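Local coordinates for protein serine repeat antigen 5 (Plasmodium falciparum, PDB 6X44) that is a papain-family protein, probably a pseudo-enzyme, in a zymogen-like form with its prodomain still attached, at residues E50-C55 and G73-I78; N80-L85 and A104-K109; I115-G120 and R245-S250. All coordinates share one frame; numbering follows the deposited sequence.

Contacts 1 and 2 lie in the N-terminal helical part of the chain, consistent with the prodomain, with centres about 9 Å apart. Both use helix 75-87. They are further joined by the Cys55-Cys107 disulfide and by a salt bridge between Asp77 and Lys109. Contact 3 opens later in sequence, after contacts 1 and 2 have closed in turn; its centre is about 27 Å from that of contact 1 and about 22 Å from that of contact 2. It joins the loop following helix 113-116 to residues 245-250, which belong to the papain-family sequence. The three contacts thus run from the helical body to a meeting of that region with the protease-like domain.

Contact 1 of 3, residues E50-C55 and G73-I78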
loop_
_atom_site.group_PDB
_atom_site.type_symbol
_atom_site.label_atom_id
_atom_site.label_comp_id
_atom_site.label_asym_id
_atom_site.label_seq_id
_atom_site.Cartn_x
_atom_site.Cartn_y
_atom_site.Cartn_z
ATOM N N GLU A 50 30.042 -9.294 1.109
ATOM C CA GLU A 50 29.272 -8.262 0.428
ATOM C C GLU A 50 27.803 -8.306 0.847
ATOM O O GLU A 50 27.157 -7.259 0.964
ATOM C CB GLU A 50 29.427 -8.428 -1.083
ATOM C CG GLU A 50 28.823 -7.322 -1.932
ATOM C CD GLU A 50 29.205 -5.915 -1.489
ATOM O OE1 GLU A 50 28.779 -5.477 -0.384
ATOM O OE2 GLU A 50 29.931 -5.249 -2.264
ATOM N N LEU A 51 27.269 -9.512 1.079
ATOM C CA LEU A 51 25.926 -9.664 1.633
ATOM C C LEU A 51 25.828 -8.996 2.989
ATOM O O LEU A 51 24.930 -8.173 3.233
ATOM C CB LEU A 51 25.564 -11.149 1.753
ATOM C CG LEU A 51 25.323 -11.827 0.405
ATOM C CD1 LEU A 51 25.131 -13.341 0.564
ATOM C CD2 LEU A 51 24.148 -11.208 -0.284
ATOM N N MET A 52 26.751 -9.336 3.887
ATOM C CA MET A 52 26.683 -8.783 5.227
ATOM C C MET A 52 26.867 -7.278 5.206
ATOM O O MET A 52 26.209 -6.551 5.952
ATOM C CB MET A 52 27.708 -9.460 6.123
ATOM C CG MET A 52 27.017 -10.497 7.038
ATOM S SD MET A 52 25.796 -9.726 8.144
ATOM C CE MET A 52 25.132 -11.183 8.932
ATOM N N ASN A 53 27.731 -6.779 4.334
ATOM C CA ASN A 53 27.922 -5.342 4.290
ATOM C C ASN A 53 26.715 -4.640 3.681
ATOM O O ASN A 53 26.379 -3.507 4.060
ATOM C CB ASN A 53 29.167 -5.017 3.495
ATOM C CG ASN A 53 29.336 -3.547 3.316
ATOM O OD1 ASN A 53 29.684 -2.831 4.256
ATOM N ND2 ASN A 53 29.053 -3.068 2.118
ATOM N N TYR A 54 26.081 -5.275 2.703
ATOM C CA TYR A 54 24.837 -4.737 2.175
ATOM C C TYR A 54 23.817 -4.516 3.289
ATOM O O TYR A 54 23.249 -3.421 3.437
ATOM C CB TYR A 54 24.263 -5.680 1.131
ATOM C CG TYR A 54 22.957 -5.157 0.658
ATOM C CD1 TYR A 54 22.866 -3.848 0.230
ATOM C CD2 TYR A 54 21.806 -5.932 0.671
ATOM C CE1 TYR A 54 21.683 -3.308 -0.205
ATOM C CE2 TYR A 54 20.588 -5.397 0.236
ATOM C CZ TYR A 54 20.546 -4.075 -0.194
ATOM O OH TYR A 54 19.382 -3.474 -0.633
ATOM N N CYS A 55 23.579 -5.554 4.090
ATOM C CA CYS A 55 22.587 -5.446 5.143
ATOM C C CYS A 55 23.034 -4.483 6.223
ATOM O O CYS A 55 22.194 -3.840 6.859
ATOM C CB CYS A 55 22.278 -6.833 5.705
ATOM S SG CYS A 55 21.307 -7.749 4.470
ATOM N N GLY A 73 19.333 -11.633 9.448
ATOM C CA GLY A 73 19.904 -12.887 9.024
ATOM C C GLY A 73 21.425 -12.853 9.037
ATOM O O GLY A 73 22.072 -11.801 9.074
ATOM N N ASN A 74 22.007 -14.046 9.046
ATOM C CA ASN A 74 23.402 -14.207 8.673
ATOM C C ASN A 74 23.498 -14.297 7.145
ATOM O O ASN A 74 22.501 -14.193 6.414
ATOM C CB ASN A 74 23.999 -15.440 9.343
ATOM C CG ASN A 74 23.259 -16.700 8.985
ATOM O OD1 ASN A 74 22.819 -16.905 7.842
ATOM N ND2 ASN A 74 23.112 -17.563 9.963
ATOM N N GLU A 75 24.716 -14.558 6.660
ATOM C CA GLU A 75 25.004 -14.470 5.236
ATOM C C GLU A 75 24.170 -15.453 4.432
ATOM O O GLU A 75 23.758 -15.140 3.305
ATOM C CB GLU A 75 26.506 -14.700 4.999
ATOM C CG GLU A 75 27.426 -13.941 5.992
ATOM C CD GLU A 75 27.748 -14.760 7.244
ATOM O OE1 GLU A 75 28.194 -15.924 7.097
ATOM O OE2 GLU A 75 27.534 -14.248 8.370
ATOM N N MET A 76 23.884 -16.633 4.996
ATOM C CA MET A 76 23.123 -17.638 4.258
ATOM C C MET A 76 21.626 -17.324 4.247
ATOM O O MET A 76 20.940 -17.618 3.265
ATOM C CB MET A 76 23.346 -19.044 4.842
ATOM C CG MET A 76 24.670 -19.283 5.597
ATOM S SD MET A 76 26.198 -18.983 4.677
ATOM C CE MET A 76 25.819 -19.712 3.087
ATOM N N ASP A 77 21.097 -16.764 5.334
ATOM C CA ASP A 77 19.729 -16.246 5.322
ATOM C C ASP A 77 19.565 -15.173 4.248
ATOM O O ASP A 77 18.634 -15.222 3.439
ATOM C CB ASP A 77 19.370 -15.658 6.687
ATOM C CG ASP A 77 19.537 -16.644 7.843
ATOM O OD1 ASP A 77 19.192 -17.832 7.704
ATOM O OD2 ASP A 77 20.012 -16.206 8.907
ATOM N N ILE A 78 20.463 -14.181 4.237
ATOM C CA ILE A 78 20.390 -13.125 3.236
ATOM C C ILE A 78 20.463 -13.724 1.842
ATOM O O ILE A 78 19.660 -13.382 0.959
ATOM C CB ILE A 78 21.504 -12.096 3.469
ATOM C CG1 ILE A 78 21.433 -11.551 4.890
ATOM C CG2 ILE A 78 21.380 -10.977 2.473
ATOM C CD1 ILE A 78 22.716 -10.965 5.392
#
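Ile78, with Leu51 and Cys55 facing it, fills the meeting of two helices, 45-61 and the capped first turn of 75-87, in a helical region consistent with the prodomain of a papain-family zymogen. The backbones come nearest at Met52 and Glu75, whose CA atoms are 5.9 Å apart. Ile78 points at the partner helix and offers both of its branches. Its CD1 lies 3.6 Å from Cys55 SG, the half-cystine joined to Cys107, while CG2 touches the same sulfur and meets Leu51 CD2 at 3.9 Å. The side chains of Leu51 and Ile78 slide past one another in opposite directions and meet through these methyls. The second methyl of Leu51, CD1, instead rests against the backbone, 3.6 Å from Glu75 O.

Met52 starts from a less direct position and comes near Ile78 only with its terminal methyl, CE being 4.3 Å from Ile78 CD1. Its first torsion, -103°, is displaced from a staggered value, and a bend at the second swings the thioether across the start of the neighbouring helix. There its CG passes 3.6 Å from Glu75 CG, the two chains crossing at a slant. Beyond the sulfur, the methyl CE is tucked against the Gly73-Asn74 backbone.

That backbone is fixed by a capping box. Asn74, the N-cap, receives Asp77 N on OD1 in a nearly straight bond (170°) and Met76 N in a weak one; Asp77 returns the favour by accepting Asn74 N. The Asp77 carboxylate has a second partner in Lys109, and Gly73 pairs with Cys107 through the backbone, which ties the cap to the loop of the disulfide. Met52 CE to Gly73 O, 3.1 Å, is a short approach and not a hydrogen bond.

Contact 2 of 3, residues N80-L85 and A104-K109; sequences NNLKRL and AAVCLK
Asn81 ND2 is gripped by two backbone carbonyls of the 104-109 segment, Leu108 O at 2.8 Å and Val106 O at 2.9 Å. Both acceptors lie within about 2° of the amide plane of Asn81, as expected if each N-H serves one carbonyl. The approaches differ at the receiving end. Leu108 O is met in its carbonyl plane, whereas Val106 O is met from well above its plane, although the N-H points almost straight at it (171°). CB of Asn81 already faces the loop, and a first torsion of -68° sets the amide beside the backbone N, where ND2 meets both carbonyls. A common donor for the carbonyls of residues 106 and 108 pins the chain where the 3-10 turn 104-107 gives way to loop.

Beside this polar clamp, Val106 supplies the apolar half. Leu82 CD2 presses on the branch point, 3.9 Å from Val106 CB and equally near CG1, with the two side chains set at an oblique angle. Leu85 comes in at about a right angle, its CD2 being 4.0 Å from Val106 CG1, so one methyl of the valine is shared by two leucines about one turn apart on helix 75-87. Tyr54 of helix 45-61 also packs on Val106, and Leu51 on Leu82, making a three-way core.

All the touching residues are buried. Two main-chain carbonyls of the loop are thus enclosed together with the Asn81 amide, and its two N-H groups satisfy them.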
loop_
_atom_site.group_PDB
_atom_site.type_symbol
_atom_site.label_atom_id
_atom_site.label_comp_id
_atom_site.label_asym_id
_atom_site.label_seq_id
_atom_site.Cartn_x
_atom_site.Cartn_y
_atom_site.Cartn_z
ATOM N N ASN A 80 19.614 -16.768 0.814
ATOM C CA ASN A 80 18.349 -17.409 0.454
ATOM C C ASN A 80 17.249 -16.393 0.203
ATOM O O ASN A 80 16.453 -16.559 -0.725
ATOM C CB ASN A 80 17.904 -18.375 1.532
ATOM C CG ASN A 80 18.524 -19.701 1.371
ATOM O OD1 ASN A 80 18.159 -20.451 0.460
ATOM N ND2 ASN A 80 19.472 -20.025 2.246
ATOM N N ASN A 81 17.163 -15.356 1.036
ATOM C CA ASN A 81 16.142 -14.336 0.825
ATOM C C ASN A 81 16.261 -13.759 -0.576
ATOM O O ASN A 81 15.254 -13.598 -1.271
ATOM C CB ASN A 81 16.256 -13.219 1.881
ATOM C CG ASN A 81 15.903 -13.688 3.285
ATOM O OD1 ASN A 81 15.388 -14.789 3.478
ATOM N ND2 ASN A 81 16.196 -12.844 4.287
ATOM N N LEU A 82 17.492 -13.456 -1.010
ATOM C CA LEU A 82 17.707 -12.828 -2.311
ATOM C C LEU A 82 17.516 -13.824 -3.449
ATOM O O LEU A 82 16.924 -13.490 -4.487
ATOM C CB LEU A 82 19.107 -12.208 -2.367
ATOM C CG LEU A 82 19.286 -10.975 -1.484
ATOM C CD1 LEU A 82 20.716 -10.547 -1.589
ATOM C CD2 LEU A 82 18.368 -9.836 -1.906
ATOM N N LYS A 83 17.972 -15.061 -3.245
ATOM C CA LYS A 83 17.715 -16.114 -4.219
ATOM C C LYS A 83 16.222 -16.277 -4.482
ATOM O O LYS A 83 15.800 -16.423 -5.636
ATOM C CB LYS A 83 18.319 -17.421 -3.714
ATOM C CG LYS A 83 18.167 -18.604 -4.640
ATOM C CD LYS A 83 18.187 -19.908 -3.845
ATOM C CE LYS A 83 16.818 -20.195 -3.220
ATOM N NZ LYS A 83 16.884 -21.241 -2.164
ATOM N N ARG A 84 15.404 -16.270 -3.431
ATOM C CA ARG A 84 13.963 -16.451 -3.624
ATOM C C ARG A 84 13.354 -15.266 -4.365
ATOM O O ARG A 84 12.455 -15.424 -5.195
ATOM C CB ARG A 84 13.275 -16.642 -2.270
ATOM C CG ARG A 84 13.738 -17.856 -1.476
ATOM C CD ARG A 84 13.326 -17.735 0.007
ATOM N NE ARG A 84 11.925 -17.323 0.144
ATOM C CZ ARG A 84 11.367 -16.899 1.277
ATOM N NH1 ARG A 84 12.093 -16.808 2.399
ATOM N NH2 ARG A 84 10.077 -16.567 1.283
ATOM N N LEU A 85 13.834 -14.069 -4.082
ATOM C CA LEU A 85 13.351 -12.896 -4.794
ATOM C C LEU A 85 13.681 -12.974 -6.277
ATOM O O LEU A 85 12.830 -12.675 -7.122
ATOM C CB LEU A 85 13.972 -11.667 -4.164
ATOM C CG LEU A 85 13.391 -10.305 -4.410
ATOM C CD1 LEU A 85 11.934 -10.263 -3.994
ATOM C CD2 LEU A 85 14.267 -9.366 -3.551
ATOM N N ALA A 104 14.370 -3.578 2.873
ATOM C CA ALA A 104 15.170 -4.068 3.998
ATOM C C ALA A 104 14.722 -5.432 4.496
ATOM O O ALA A 104 15.507 -6.143 5.147
ATOM C CB ALA A 104 15.112 -3.053 5.136
ATOM N N ALA A 105 13.485 -5.822 4.202
ATOM C CA ALA A 105 13.048 -7.153 4.573
ATOM C C ALA A 105 14.026 -8.236 4.126
ATOM O O ALA A 105 14.060 -9.309 4.741
ATOM C CB ALA A 105 11.667 -7.430 3.979
ATOM N N VAL A 106 14.814 -7.998 3.066
ATOM C CA VAL A 106 15.717 -9.040 2.565
ATOM C C VAL A 106 16.839 -9.341 3.550
ATOM O O VAL A 106 17.500 -10.369 3.426
ATOM C CB VAL A 106 16.365 -8.687 1.209
ATOM C CG1 VAL A 106 15.338 -8.410 0.148
ATOM C CG2 VAL A 106 17.277 -7.501 1.350
ATOM N N CYS A 107 17.086 -8.478 4.523
ATOM C CA CYS A 107 18.103 -8.749 5.540
ATOM C C CYS A 107 17.547 -9.483 6.747
ATOM O O CYS A 107 18.313 -9.807 7.664
ATOM C CB CYS A 107 18.760 -7.434 5.972
ATOM S SG CYS A 107 19.566 -6.652 4.553
ATOM N N LEU A 108 16.243 -9.794 6.760
ATOM C CA LEU A 108 15.634 -10.414 7.934
ATOM C C LEU A 108 16.001 -11.884 8.036
ATOM O O LEU A 108 15.993 -12.606 7.044
ATOM C CB LEU A 108 14.115 -10.295 7.883
ATOM C CG LEU A 108 13.582 -8.891 8.120
ATOM C CD1 LEU A 108 12.120 -8.870 7.855
ATOM C CD2 LEU A 108 13.881 -8.466 9.532
ATOM N N LYS A 109 16.296 -12.344 9.247
ATOM C CA LYS A 109 16.410 -13.781 9.423
ATOM C C LYS A 109 15.122 -14.479 9.010
ATOM O O LYS A 109 15.156 -15.506 8.333
ATOM C CB LYS A 109 16.763 -14.131 10.863
ATOM C CG LYS A 109 17.021 -15.657 11.027
ATOM C CD LYS A 109 17.659 -16.037 12.381
ATOM C CE LYS A 109 19.128 -15.646 12.442
ATOM N NZ LYS A 109 19.921 -16.513 11.482
#

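Contact 3 of 3, residues I115-G120 and R245-S250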
loop_
_atom_site.group_PDB
_atom_site.type_symbol
_atom_site.label_atom_id
_atom_site.label_comp_id
_atom_site.label_asym_id
_atom_site.label_seq_id
_atom_site.Cartn_x
_atom_site.Cartn_y
_atom_site.Cartn_z
ATOM N N ILE A 115 5.828 -8.246 7.940
ATOM C CA ILE A 115 4.452 -7.757 7.918
ATOM C C ILE A 115 3.719 -7.966 9.245
ATOM O O ILE A 115 2.554 -7.566 9.365
ATOM C CB ILE A 115 3.626 -8.369 6.766
ATOM C CG1 ILE A 115 3.471 -9.850 6.954
ATOM C CG2 ILE A 115 4.266 -8.050 5.382
ATOM C CD1 ILE A 115 2.296 -10.379 6.160
ATOM N N VAL A 116 4.370 -8.555 10.246
ATOM C CA VAL A 116 3.705 -8.832 11.511
ATOM C C VAL A 116 3.012 -7.579 12.025
ATOM O O VAL A 116 1.874 -7.624 12.499
ATOM C CB VAL A 116 4.718 -9.382 12.534
ATOM C CG1 VAL A 116 4.184 -9.245 13.911
ATOM C CG2 VAL A 116 5.014 -10.857 12.220
ATOM N N ASN A 117 3.668 -6.443 11.915
ATOM C CA ASN A 117 3.157 -5.192 12.466
ATOM C C ASN A 117 3.094 -4.129 11.383
ATOM O O ASN A 117 3.336 -2.951 11.627
ATOM C CB ASN A 117 4.003 -4.725 13.668
ATOM C CG ASN A 117 3.196 -3.836 14.625
ATOM O OD1 ASN A 117 2.059 -4.159 14.973
ATOM N ND2 ASN A 117 3.738 -2.680 14.968
ATOM N N LYS A 118 2.732 -4.551 10.166
ATOM C CA LYS A 118 2.657 -3.701 8.982
ATOM C C LYS A 118 1.287 -3.838 8.336
ATOM O O LYS A 118 1.139 -3.789 7.112
ATOM C CB LYS A 118 3.768 -4.063 8.001
ATOM C CG LYS A 118 4.261 -2.943 7.166
ATOM C CD LYS A 118 5.416 -3.361 6.239
ATOM C CE LYS A 118 5.949 -2.167 5.495
ATOM N NZ LYS A 118 6.672 -1.178 6.374
ATOM N N ARG A 119 0.267 -4.028 9.158
ATOM C CA ARG A 119 -1.096 -4.145 8.697
ATOM C C ARG A 119 -1.885 -2.967 9.261
ATOM O O ARG A 119 -1.450 -1.816 9.107
ATOM C CB ARG A 119 -1.623 -5.511 9.110
ATOM C CG ARG A 119 -0.829 -6.679 8.389
ATOM C CD ARG A 119 -1.216 -8.053 8.852
ATOM N NE ARG A 119 -0.429 -8.481 9.986
ATOM C CZ ARG A 119 -0.824 -9.388 10.875
ATOM N NH1 ARG A 119 -0.034 -9.706 11.900
ATOM N NH2 ARG A 119 -2.003 -9.974 10.747
ATOM N N GLY A 120 -3.026 -3.212 9.910
ATOM C CA GLY A 120 -3.706 -2.125 10.564
ATOM C C GLY A 120 -5.212 -1.984 10.430
ATOM O O GLY A 120 -5.760 -0.978 10.875
ATOM N N ARG A 245 -1.345 3.171 19.312
ATOM C CA ARG A 245 -1.577 3.460 17.904
ATOM C C ARG A 245 -0.601 2.788 16.962
ATOM O O ARG A 245 -0.885 2.729 15.763
ATOM C CB ARG A 245 -1.539 4.968 17.701
ATOM C CG ARG A 245 -2.554 5.667 18.566
ATOM C CD ARG A 245 -3.955 5.331 18.074
ATOM N NE ARG A 245 -4.448 6.375 17.192
ATOM C CZ ARG A 245 -5.676 6.418 16.722
ATOM N NH1 ARG A 245 -6.546 5.449 17.010
ATOM N NH2 ARG A 245 -6.022 7.428 15.960
ATOM N N CYS A 246 0.511 2.261 17.454
ATOM C CA CYS A 246 1.451 1.543 16.606
ATOM C C CYS A 246 1.101 0.060 16.498
ATOM O O CYS A 246 1.272 -0.532 15.438
ATOM C CB CYS A 246 2.895 1.690 17.126
ATOM S SG CYS A 246 4.134 1.058 15.926
ATOM N N ASP A 247 0.592 -0.548 17.561
ATOM C CA ASP A 247 0.411 -1.980 17.587
ATOM C C ASP A 247 -1.047 -2.388 17.469
ATOM O O ASP A 247 -1.326 -3.578 17.300
ATOM C CB ASP A 247 1.076 -2.555 18.841
ATOM C CG ASP A 247 2.611 -2.591 18.702
ATOM O OD1 ASP A 247 3.181 -1.724 17.986
ATOM O OD2 ASP A 247 3.237 -3.503 19.267
ATOM N N GLU A 248 -1.973 -1.433 17.482
ATOM C CA GLU A 248 -3.399 -1.726 17.372
ATOM C C GLU A 248 -3.989 -0.862 16.249
ATOM O O GLU A 248 -3.930 0.372 16.307
ATOM C CB GLU A 248 -4.092 -1.489 18.726
ATOM C CG GLU A 248 -5.614 -1.621 18.733
ATOM C CD GLU A 248 -6.296 -0.912 19.920
ATOM O OE1 GLU A 248 -5.606 -0.452 20.877
ATOM O OE2 GLU A 248 -7.544 -0.804 19.883
ATOM N N GLY A 249 -4.557 -1.513 15.237
ATOM C CA GLY A 249 -5.141 -0.839 14.107
ATOM C C GLY A 249 -6.565 -0.352 14.377
ATOM O O GLY A 249 -7.056 -0.313 15.504
ATOM N N SER A 250 -7.237 0.016 13.293
ATOM C CA SER A 250 -8.567 0.589 13.394
ATOM C C SER A 250 -9.225 0.511 12.022
ATOM O O SER A 250 -9.049 -0.493 11.327
ATOM C CB SER A 250 -8.461 2.010 13.914
ATOM O OG SER A 250 -9.727 2.510 14.214
#
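Gly120 O accepts Ser250 N at 3.0 Å, the firm polar bond of this contact; the donor arrives above the carbonyl plane. Gly249 CA also closes on Gly120 O, at 3.3 Å, as a CA-H...O contact. The other touch is looser: Asn117, its CB facing the loop and CG anti to the backbone N (chi1 -155°), extends its amide to the 246-247 backbone. ND2 gives a weak bond to Cys246 O, 3.3 Å long, and a doubtful one to Asp247 OD1, since Asp247 has two conformers; in this one the amide and carboxylate planes are 65° apart. The stronger partner of ND2 is Asn202 O.

One shell out, Arg119 curls back, NH1 reaching Val116 O at 2.9 Å. Ser250 OG is held by Glu254.

Arg119 pairs through the backbone with Ser206, at papain's catalytic-cysteine position, and its O accepts from Gln200 NE2, at that of the oxyanion-hole glutamine. Gly120 pairs with Asp371, immediately before the histidine at the catalytic position, and Ser250 with Val122. In papain the loop that appears to correspond to 245-250, with its Gly-Gly pair, binds substrate backbone. This bonding is consistent with a prosegment occupying the substrate cleft.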